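Local coordinates for peptide ABC transporter permease (PDB 6EXS), which probably carries peptides and peptide-conjugated thioalcohol malodour precursors across the membrane, as a POT-family transporter of the major facilitator superfamily, at residues Q1-K9 with R201-M209; L97-L105 with S116-G124. All blocks are in the same frame, centred on the assembly; numbering follows the deposited sequence.

Contact 1: residues Q1-K9 with R201-M209. With OLC ((2R)-2,3-dihydroxypropyl (9Z)-octadec-9-enoate), chain J.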
loop_
_atom_site.group_PDB
_atom_site.type_symbol
_atom_site.label_atom_id
_atom_site.label_comp_id
_atom_site.label_asym_id
_atom_site.label_seq_id
_atom_site.Cartn_x
_atom_site.Cartn_y
_atom_site.Cartn_z
ATOM N N GLN A 1 33.579 1.899 8.004
ATOM C CA GLN A 1 32.557 0.936 7.594
ATOM C C GLN A 1 31.355 0.983 8.535
ATOM O O GLN A 1 31.528 0.940 9.758
ATOM C CB GLN A 1 33.143 -0.486 7.541
ATOM C CG GLN A 1 32.420 -1.446 6.601
ATOM C CD GLN A 1 33.183 -2.745 6.435
ATOM O OE1 GLN A 1 32.800 -3.796 6.967
ATOM N NE2 GLN A 1 34.281 -2.705 5.690
ATOM N N THR A 2 30.136 1.054 7.953
ATOM C CA THR A 2 28.850 1.092 8.670
ATOM C C THR A 2 28.531 -0.238 9.379
ATOM O O THR A 2 27.664 -0.270 10.260
ATOM C CB THR A 2 27.704 1.519 7.729
ATOM O OG1 THR A 2 27.733 0.727 6.539
ATOM C CG2 THR A 2 27.732 3.005 7.381
ATOM N N ILE A 3 29.229 -1.328 8.987
ATOM C CA ILE A 3 29.080 -2.682 9.539
ATOM C C ILE A 3 29.916 -2.841 10.834
ATOM O O ILE A 3 29.571 -3.661 11.692
ATOM C CB ILE A 3 29.374 -3.765 8.442
ATOM C CG1 ILE A 3 28.452 -3.601 7.187
ATOM C CG2 ILE A 3 29.344 -5.211 8.983
ATOM C CD1 ILE A 3 26.889 -3.644 7.410
ATOM N N GLN A 4 30.977 -2.022 10.986
ATOM C CA GLN A 4 31.855 -2.023 12.164
ATOM C C GLN A 4 31.124 -1.521 13.418
ATOM O O GLN A 4 31.395 -1.999 14.524
ATOM C CB GLN A 4 33.111 -1.170 11.912
ATOM C CG GLN A 4 34.140 -1.817 10.992
ATOM C CD GLN A 4 35.410 -1.004 10.922
ATOM O OE1 GLN A 4 36.333 -1.179 11.723
ATOM N NE2 GLN A 4 35.489 -0.089 9.967
ATOM N N SER A 5 30.202 -0.564 13.236
ATOM C CA SER A 5 29.426 0.067 14.303
ATOM C C SER A 5 28.134 -0.682 14.702
ATOM O O SER A 5 27.417 -0.214 15.593
ATOM C CB SER A 5 29.094 1.504 13.904
ATOM O OG SER A 5 28.279 1.549 12.744
ATOM N N ILE A 6 27.815 -1.823 14.043
ATOM C CA ILE A 6 26.551 -2.529 14.302
ATOM C C ILE A 6 26.691 -4.029 14.619
ATOM O O ILE A 6 27.449 -4.729 13.935
ATOM C CB ILE A 6 25.521 -2.310 13.145
ATOM C CG1 ILE A 6 26.013 -2.862 11.780
ATOM C CG2 ILE A 6 25.147 -0.850 13.038
ATOM C CD1 ILE A 6 24.993 -2.862 10.673
ATOM N N PRO A 7 25.894 -4.544 15.601
ATOM C CA PRO A 7 25.920 -5.991 15.887
ATOM C C PRO A 7 25.395 -6.785 14.686
ATOM O O PRO A 7 24.433 -6.363 14.051
ATOM C CB PRO A 7 25.030 -6.136 17.129
ATOM C CG PRO A 7 24.178 -4.944 17.137
ATOM C CD PRO A 7 24.946 -3.839 16.489
ATOM N N GLN A 8 26.091 -7.883 14.331
ATOM C CA GLN A 8 25.763 -8.696 13.156
ATOM C C GLN A 8 24.840 -9.880 13.451
ATOM O O GLN A 8 24.413 -10.566 12.520
ATOM C CB GLN A 8 27.040 -9.138 12.422
ATOM C CG GLN A 8 27.588 -8.061 11.467
ATOM C CD GLN A 8 26.593 -7.620 10.407
ATOM O OE1 GLN A 8 26.072 -8.426 9.619
ATOM N NE2 GLN A 8 26.279 -6.329 10.394
ATOM N N LYS A 9 24.511 -10.097 14.733
ATOM C CA LYS A 9 23.574 -11.122 15.194
ATOM C C LYS A 9 22.670 -10.476 16.278
ATOM O O LYS A 9 22.750 -9.259 16.493
ATOM C CB LYS A 9 24.336 -12.361 15.724
ATOM C CG LYS A 9 25.081 -13.175 14.655
ATOM C CD LYS A 9 24.181 -14.118 13.845
ATOM C CE LYS A 9 24.978 -15.037 12.949
ATOM N NZ LYS A 9 24.157 -16.169 12.441
ATOM N N ARG A 201 20.309 3.929 18.517
ATOM C CA ARG A 201 21.715 4.356 18.583
ATOM C C ARG A 201 22.758 3.213 18.583
ATOM O O ARG A 201 23.626 3.218 17.713
ATOM C CB ARG A 201 21.961 5.312 19.766
ATOM C CG ARG A 201 21.271 6.679 19.616
ATOM C CD ARG A 201 21.265 7.511 20.899
ATOM N NE ARG A 201 20.447 6.908 21.958
ATOM C CZ ARG A 201 20.660 7.063 23.263
ATOM N NH1 ARG A 201 21.666 7.816 23.694
ATOM N NH2 ARG A 201 19.875 6.460 24.146
ATOM N N LYS A 202 22.679 2.251 19.516
ATOM C CA LYS A 202 23.679 1.177 19.567
ATOM C C LYS A 202 23.450 0.048 18.534
ATOM O O LYS A 202 24.429 -0.555 18.067
ATOM C CB LYS A 202 23.848 0.605 20.994
ATOM C CG LYS A 202 22.614 -0.035 21.620
ATOM C CD LYS A 202 22.996 -1.185 22.550
ATOM C CE LYS A 202 21.782 -1.852 23.149
ATOM N NZ LYS A 202 22.159 -2.979 24.043
ATOM N N ASN A 203 22.185 -0.221 18.168
ATOM C CA ASN A 203 21.812 -1.291 17.236
ATOM C C ASN A 203 21.973 -0.952 15.742
ATOM O O ASN A 203 22.189 -1.861 14.941
ATOM C CB ASN A 203 20.382 -1.761 17.518
ATOM C CG ASN A 203 20.173 -2.311 18.911
ATOM O OD1 ASN A 203 20.368 -1.632 19.920
ATOM N ND2 ASN A 203 19.728 -3.547 19.000
ATOM N N LEU A 204 21.844 0.329 15.364
ATOM C CA LEU A 204 21.896 0.766 13.959
ATOM C C LEU A 204 23.153 1.583 13.603
ATOM O O LEU A 204 23.477 1.725 12.420
ATOM C CB LEU A 204 20.602 1.533 13.558
ATOM C CG LEU A 204 19.248 0.911 13.951
ATOM C CD1 LEU A 204 18.120 1.918 13.788
ATOM C CD2 LEU A 204 18.954 -0.349 13.158
ATOM N N GLY A 205 23.855 2.063 14.629
ATOM C CA GLY A 205 25.089 2.829 14.513
ATOM C C GLY A 205 25.050 3.989 13.541
ATOM O O GLY A 205 24.159 4.843 13.615
ATOM N N SER A 206 26.019 4.004 12.617
ATOM C CA SER A 206 26.200 5.035 11.594
ATOM C C SER A 206 25.309 4.882 10.356
ATOM O O SER A 206 25.232 5.817 9.557
ATOM C CB SER A 206 27.660 5.078 11.162
ATOM O OG SER A 206 28.046 3.828 10.617
ATOM N N VAL A 207 24.666 3.702 10.181
ATOM C CA VAL A 207 23.804 3.371 9.043
ATOM C C VAL A 207 22.688 4.411 8.839
ATOM O O VAL A 207 21.797 4.537 9.679
ATOM C CB VAL A 207 23.235 1.927 9.136
ATOM C CG1 VAL A 207 22.242 1.644 8.011
ATOM C CG2 VAL A 207 24.344 0.886 9.142
ATOM N N GLY A 208 22.778 5.138 7.724
ATOM C CA GLY A 208 21.812 6.139 7.290
ATOM C C GLY A 208 21.791 7.442 8.058
ATOM O O GLY A 208 20.770 8.136 8.046
ATOM N N MET A 209 22.908 7.801 8.709
ATOM C CA MET A 209 23.003 9.034 9.503
ATOM C C MET A 209 23.252 10.295 8.669
ATOM O O MET A 209 23.194 11.408 9.203
ATOM C CB MET A 209 24.071 8.889 10.603
ATOM C CG MET A 209 23.702 7.889 11.690
ATOM S SD MET A 209 22.443 8.484 12.838
ATOM C CE MET A 209 23.441 9.618 13.814
HETATM C C24 OLC J . 17.332 10.313 18.156
HETATM C C6 OLC J . 12.146 8.493 25.063
HETATM C C5 OLC J . 13.581 8.502 25.562
HETATM C C4 OLC J . 14.619 8.699 24.469
HETATM C C3 OLC J . 16.054 8.663 24.972
HETATM C C2 OLC J . 17.084 8.383 23.880
HETATM C C21 OLC J . 17.585 10.141 20.658
HETATM C C1 OLC J . 17.367 9.536 22.960
HETATM C C22 OLC J . 17.402 9.393 19.358
HETATM O O19 OLC J . 17.627 10.657 23.313
HETATM O O25 OLC J . 18.585 10.936 17.901
HETATM O O23 OLC J . 18.462 8.450 19.191
HETATM O O20 OLC J . 17.322 9.150 21.680
HETATM O O HOH W 1 22.187 -4.498 14.266
#

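Contact 2: residues L97-L105 with S116-G124. With OLC ((2R)-2,3-dihydroxypropyl (9Z)-octadec-9-enoate), chain E.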
loop_
_atom_site.group_PDB
_atom_site.type_symbol
_atom_site.label_atom_id
_atom_site.label_comp_id
_atom_site.label_asym_id
_atom_site.label_seq_id
_atom_site.Cartn_x
_atom_site.Cartn_y
_atom_site.Cartn_z
ATOM N N LEU A 97 5.495 12.778 12.472
ATOM C CA LEU A 97 4.428 13.275 11.612
ATOM C C LEU A 97 3.228 12.310 11.562
ATOM O O LEU A 97 2.091 12.771 11.674
ATOM C CB LEU A 97 4.976 13.591 10.218
ATOM C CG LEU A 97 5.879 14.827 10.140
ATOM C CD1 LEU A 97 6.528 14.934 8.791
ATOM C CD2 LEU A 97 5.099 16.116 10.410
ATOM N N ILE A 98 3.487 10.974 11.471
ATOM C CA ILE A 98 2.458 9.923 11.471
ATOM C C ILE A 98 1.658 9.956 12.801
ATOM O O ILE A 98 0.424 9.908 12.753
ATOM C CB ILE A 98 3.056 8.523 11.127
ATOM C CG1 ILE A 98 3.397 8.424 9.632
ATOM C CG2 ILE A 98 2.127 7.366 11.562
ATOM C CD1 ILE A 98 4.419 7.349 9.284
ATOM N N ILE A 99 2.355 10.083 13.972
ATOM C CA ILE A 99 1.706 10.182 15.301
ATOM C C ILE A 99 0.767 11.409 15.373
ATOM O O ILE A 99 -0.300 11.319 15.983
ATOM C CB ILE A 99 2.731 10.181 16.466
ATOM C CG1 ILE A 99 3.517 8.884 16.466
ATOM C CG2 ILE A 99 2.042 10.347 17.830
ATOM C CD1 ILE A 99 4.830 8.907 17.186
ATOM N N ILE A 100 1.181 12.553 14.760
ATOM C CA ILE A 100 0.400 13.791 14.744
ATOM C C ILE A 100 -0.912 13.555 13.996
ATOM O O ILE A 100 -1.969 13.932 14.499
ATOM C CB ILE A 100 1.226 15.013 14.242
ATOM C CG1 ILE A 100 2.458 15.255 15.156
ATOM C CG2 ILE A 100 0.354 16.286 14.134
ATOM C CD1 ILE A 100 3.526 16.300 14.634
ATOM N N GLY A 101 -0.828 12.860 12.855
ATOM C CA GLY A 101 -1.974 12.465 12.043
ATOM C C GLY A 101 -2.952 11.584 12.797
ATOM O O GLY A 101 -4.159 11.702 12.618
ATOM N N HIS A 102 -2.451 10.708 13.660
ATOM C CA HIS A 102 -3.305 9.847 14.467
ATOM C C HIS A 102 -3.981 10.654 15.586
ATOM O O HIS A 102 -5.140 10.377 15.912
ATOM C CB HIS A 102 -2.526 8.638 15.016
ATOM C CG HIS A 102 -2.209 7.584 13.992
ATOM N ND1 HIS A 102 -3.173 6.699 13.541
ATOM C CD2 HIS A 102 -1.027 7.265 13.413
ATOM C CE1 HIS A 102 -2.557 5.898 12.686
ATOM N NE2 HIS A 102 -1.267 6.201 12.574
ATOM N N ILE A 103 -3.276 11.670 16.142
ATOM C CA ILE A 103 -3.826 12.542 17.184
ATOM C C ILE A 103 -4.971 13.394 16.586
ATOM O O ILE A 103 -6.016 13.515 17.224
ATOM C CB ILE A 103 -2.727 13.357 17.941
ATOM C CG1 ILE A 103 -1.822 12.402 18.769
ATOM C CG2 ILE A 103 -3.334 14.426 18.865
ATOM C CD1 ILE A 103 -0.425 12.944 19.121
ATOM N N CYS A 104 -4.807 13.895 15.330
ATOM C CA CYS A 104 -5.829 14.675 14.605
ATOM C C CYS A 104 -7.198 13.976 14.658
ATOM O O CYS A 104 -8.206 14.627 14.950
ATOM C CB CYS A 104 -5.407 14.938 13.159
ATOM S SG CYS A 104 -4.020 16.085 12.973
ATOM N N LEU A 105 -7.214 12.642 14.381
ATOM C CA LEU A 105 -8.412 11.797 14.380
ATOM C C LEU A 105 -9.018 11.565 15.759
ATOM O O LEU A 105 -10.216 11.309 15.843
ATOM C CB LEU A 105 -8.140 10.454 13.689
ATOM C CG LEU A 105 -8.155 10.450 12.169
ATOM C CD1 LEU A 105 -7.872 9.093 11.655
ATOM C CD2 LEU A 105 -9.497 10.948 11.598
ATOM N N SER A 116 -6.634 16.908 7.949
ATOM C CA SER A 116 -5.336 17.209 8.569
ATOM C C SER A 116 -4.589 15.921 8.932
ATOM O O SER A 116 -3.368 15.853 8.770
ATOM C CB SER A 116 -5.500 18.101 9.789
ATOM O OG SER A 116 -6.308 17.467 10.764
ATOM N N SER A 117 -5.329 14.882 9.372
ATOM C CA SER A 117 -4.800 13.545 9.680
ATOM C C SER A 117 -4.200 12.930 8.409
ATOM O O SER A 117 -3.081 12.421 8.443
ATOM C CB SER A 117 -5.921 12.652 10.197
ATOM O OG SER A 117 -5.535 11.294 10.308
ATOM N N MET A 118 -4.952 12.984 7.288
ATOM C CA MET A 118 -4.534 12.468 5.986
ATOM C C MET A 118 -3.245 13.129 5.535
ATOM O O MET A 118 -2.324 12.425 5.159
ATOM C CB MET A 118 -5.645 12.645 4.949
ATOM C CG MET A 118 -6.650 11.507 4.955
ATOM S SD MET A 118 -8.141 11.796 3.971
ATOM C CE MET A 118 -7.408 12.203 2.299
ATOM N N PHE A 119 -3.156 14.469 5.673
ATOM C CA PHE A 119 -2.003 15.297 5.333
ATOM C C PHE A 119 -0.721 14.836 6.069
ATOM O O PHE A 119 0.298 14.607 5.415
ATOM C CB PHE A 119 -2.318 16.790 5.613
ATOM C CG PHE A 119 -1.147 17.744 5.553
ATOM C CD1 PHE A 119 -0.660 18.198 4.333
ATOM C CD2 PHE A 119 -0.528 18.187 6.716
ATOM C CE1 PHE A 119 0.426 19.079 4.280
ATOM C CE2 PHE A 119 0.563 19.059 6.663
ATOM C CZ PHE A 119 1.034 19.497 5.446
ATOM N N PHE A 120 -0.786 14.695 7.412
ATOM C CA PHE A 120 0.348 14.275 8.240
ATOM C C PHE A 120 0.749 12.814 7.993
ATOM O O PHE A 120 1.943 12.505 7.972
ATOM C CB PHE A 120 0.068 14.544 9.732
ATOM C CG PHE A 120 0.161 15.994 10.153
ATOM C CD1 PHE A 120 1.389 16.644 10.208
ATOM C CD2 PHE A 120 -0.971 16.696 10.538
ATOM C CE1 PHE A 120 1.477 17.981 10.602
ATOM C CE2 PHE A 120 -0.886 18.037 10.925
ATOM C CZ PHE A 120 0.338 18.670 10.957
ATOM N N ILE A 121 -0.242 11.915 7.776
ATOM C CA ILE A 121 0.063 10.508 7.509
ATOM C C ILE A 121 0.615 10.344 6.076
ATOM O O ILE A 121 1.582 9.597 5.918
ATOM C CB ILE A 121 -1.089 9.533 7.875
ATOM C CG1 ILE A 121 -1.277 9.507 9.423
ATOM C CG2 ILE A 121 -0.836 8.100 7.325
ATOM C CD1 ILE A 121 -2.668 9.040 9.948
ATOM N N ILE A 122 0.089 11.085 5.064
ATOM C CA ILE A 122 0.629 11.033 3.689
ATOM C C ILE A 122 2.123 11.433 3.696
ATOM O O ILE A 122 2.950 10.688 3.175
ATOM C CB ILE A 122 -0.202 11.839 2.643
ATOM C CG1 ILE A 122 -1.530 11.129 2.329
ATOM C CG2 ILE A 122 0.607 12.066 1.333
ATOM C CD1 ILE A 122 -2.639 12.053 1.893
ATOM N N ILE A 123 2.449 12.573 4.343
ATOM C CA ILE A 123 3.797 13.124 4.434
ATOM C C ILE A 123 4.715 12.244 5.285
ATOM O O ILE A 123 5.835 11.954 4.856
ATOM C CB ILE A 123 3.786 14.617 4.889
ATOM C CG1 ILE A 123 3.078 15.483 3.815
ATOM C CG2 ILE A 123 5.237 15.121 5.161
ATOM C CD1 ILE A 123 3.128 16.929 4.025
ATOM N N GLY A 124 4.238 11.842 6.464
ATOM C CA GLY A 124 4.976 10.973 7.367
ATOM C C GLY A 124 5.340 9.647 6.732
ATOM O O GLY A 124 6.501 9.247 6.798
HETATM C C10 OLC E . -2.259 21.431 9.205
HETATM C C9 OLC E . -2.385 21.141 7.918
HETATM C C11 OLC E . -3.125 20.942 10.333
HETATM C C8 OLC E . -3.426 20.262 7.290
HETATM C C24 OLC E . -14.513 22.335 6.002
HETATM C C12 OLC E . -2.656 21.376 11.720
HETATM C C7 OLC E . -4.238 20.950 6.196
HETATM C C13 OLC E . -3.438 20.730 12.855
HETATM C C6 OLC E . -5.544 20.244 5.855
HETATM C C5 OLC E . -6.721 20.610 6.755
HETATM C C4 OLC E . -7.503 21.841 6.309
HETATM C C3 OLC E . -8.619 21.561 5.310
HETATM C C2 OLC E . -9.960 21.258 5.975
HETATM C C21 OLC E . -13.397 20.297 4.972
HETATM C C1 OLC E . -11.072 20.911 5.025
HETATM C C22 OLC E . -14.411 21.412 4.803
HETATM O O19 OLC E . -10.949 20.752 3.838
HETATM O O25 OLC E . -15.154 21.700 7.105
HETATM O O23 OLC E . -14.114 22.159 3.620
HETATM O O20 OLC E . -12.235 20.796 5.682
#

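Contact 1: residues Q1-K9 with R201-M209
The hydroxyl of Ser5 stands at the centre of this contact: its OG lies 3.1 Å from Ser206 OG, a hydrogen bond in which either serine could be the donor. Thr2 O also lies 3.1 Å from Ser5 OG, a weak bond left unsettled because Ser206 competes for the proton. Two turns meet here. One is a type I beta turn from Ile3 to Ile6 in the N-terminal loop, and the other is a type II' beta turn from Leu204 to Val207 that ends helix 178-204. Both serine hydroxyls sit between their backbone N and carbonyl carbon (chi1 63° for Ser5, 61° for Ser206), which turns them toward each other. Gly205, with its positive phi of 50°, takes the chain out of the helix beside Ser5 OG.

Apolar groups flank this bond. The methyl CG2 of Thr2 lies 3.4 Å from Ser206 OG, while its CB touches Val207 CG2 at 3.7 Å. Ile6 wedges against the helix end: its CG2 comes close to Leu204 O (3.1 Å), and its CD1 reaches Val207 CG2 at 4.1 Å, the two side chains crossing at about a right angle. The far side of the turn is secured by Arg88, whose NH1 is hydrogen-bonded to Gly205 O and Val207 O. Beyond Ile6, a water joins the two backbones, donating to Pro7 O at 2.9 Å and to Asn203 O at 2.7 Å.

Contact 2: residues L97-L105 with S116-G124
Segments 97-105 of helix 74-106 and 116-124 of helix 110-137 run antiparallel, at 163° between their directions, their axes approaching to 7.3 Å. Together they form a helical hairpin whose arms come nearest at Gly101 and Ser117, where the CA atoms are 3.8 Å apart. Gly101 presents a bare CA to Ser117 O and Ile121 CG1, and Gly124 presents one to Ile98 CG1; both are consistent with the short axis separation.

At the closest point Ser117 OG donates to Gly101 O over 2.7 Å. With OG anti to the backbone N (chi1 170°), the hydroxyl reaches the neighbouring helix, approaching the carbonyl at a C=O...O angle of 127° from above its plane. Phe120 is a knob in a hole made by Leu97, Ile100, Gly101 and Cys104. Ile100 CG2 sits over the centre of one ring face, 3.7 Å from the centroid, in a CH-pi contact; Phe119 CD2 covers the opposite face. Leu97 CD2 meets the ring edge at CD1, 3.8 Å away, and Cys104 SG makes an oblique sulfur-aromatic contact, 5.1 Å from the ring centroid. A second CH-pi contact places Ile121 CD1 over the His102 ring, 4.1 Å from its centroid.

The carbon tail of a bound monoolein lies by Phe119 and Phe120 on one flank. Around the pair, helix 178-204 packs on Ile98 and Leu105, helix 16-44 on His102 and Leu105, and helix 56-72 on Ile121.

Contact 2 is buried, about 16 Å from the chain centre, whereas contact 1 is only partly buried and lies about 29 Å out, at an end of the helical bundle. Their centres are about 30 Å apart without touching, yet along the chain contact 2 is nested inside the loop that contact 1 closes. Helix 178-204 links them: its C-terminal end takes part in contact 1, and earlier residues of it pack on contact 2. Chemistry follows place. A serine-serine hydrogen bond, a water between two backbone carbonyls and aliphatic contacts of Thr2, Ile6 and Val207 hold 1-9 to 201-209, while 97-105 with 116-124 relies on close glycine packing and aromatic CH-pi contacts, with one serine-to-carbonyl bond.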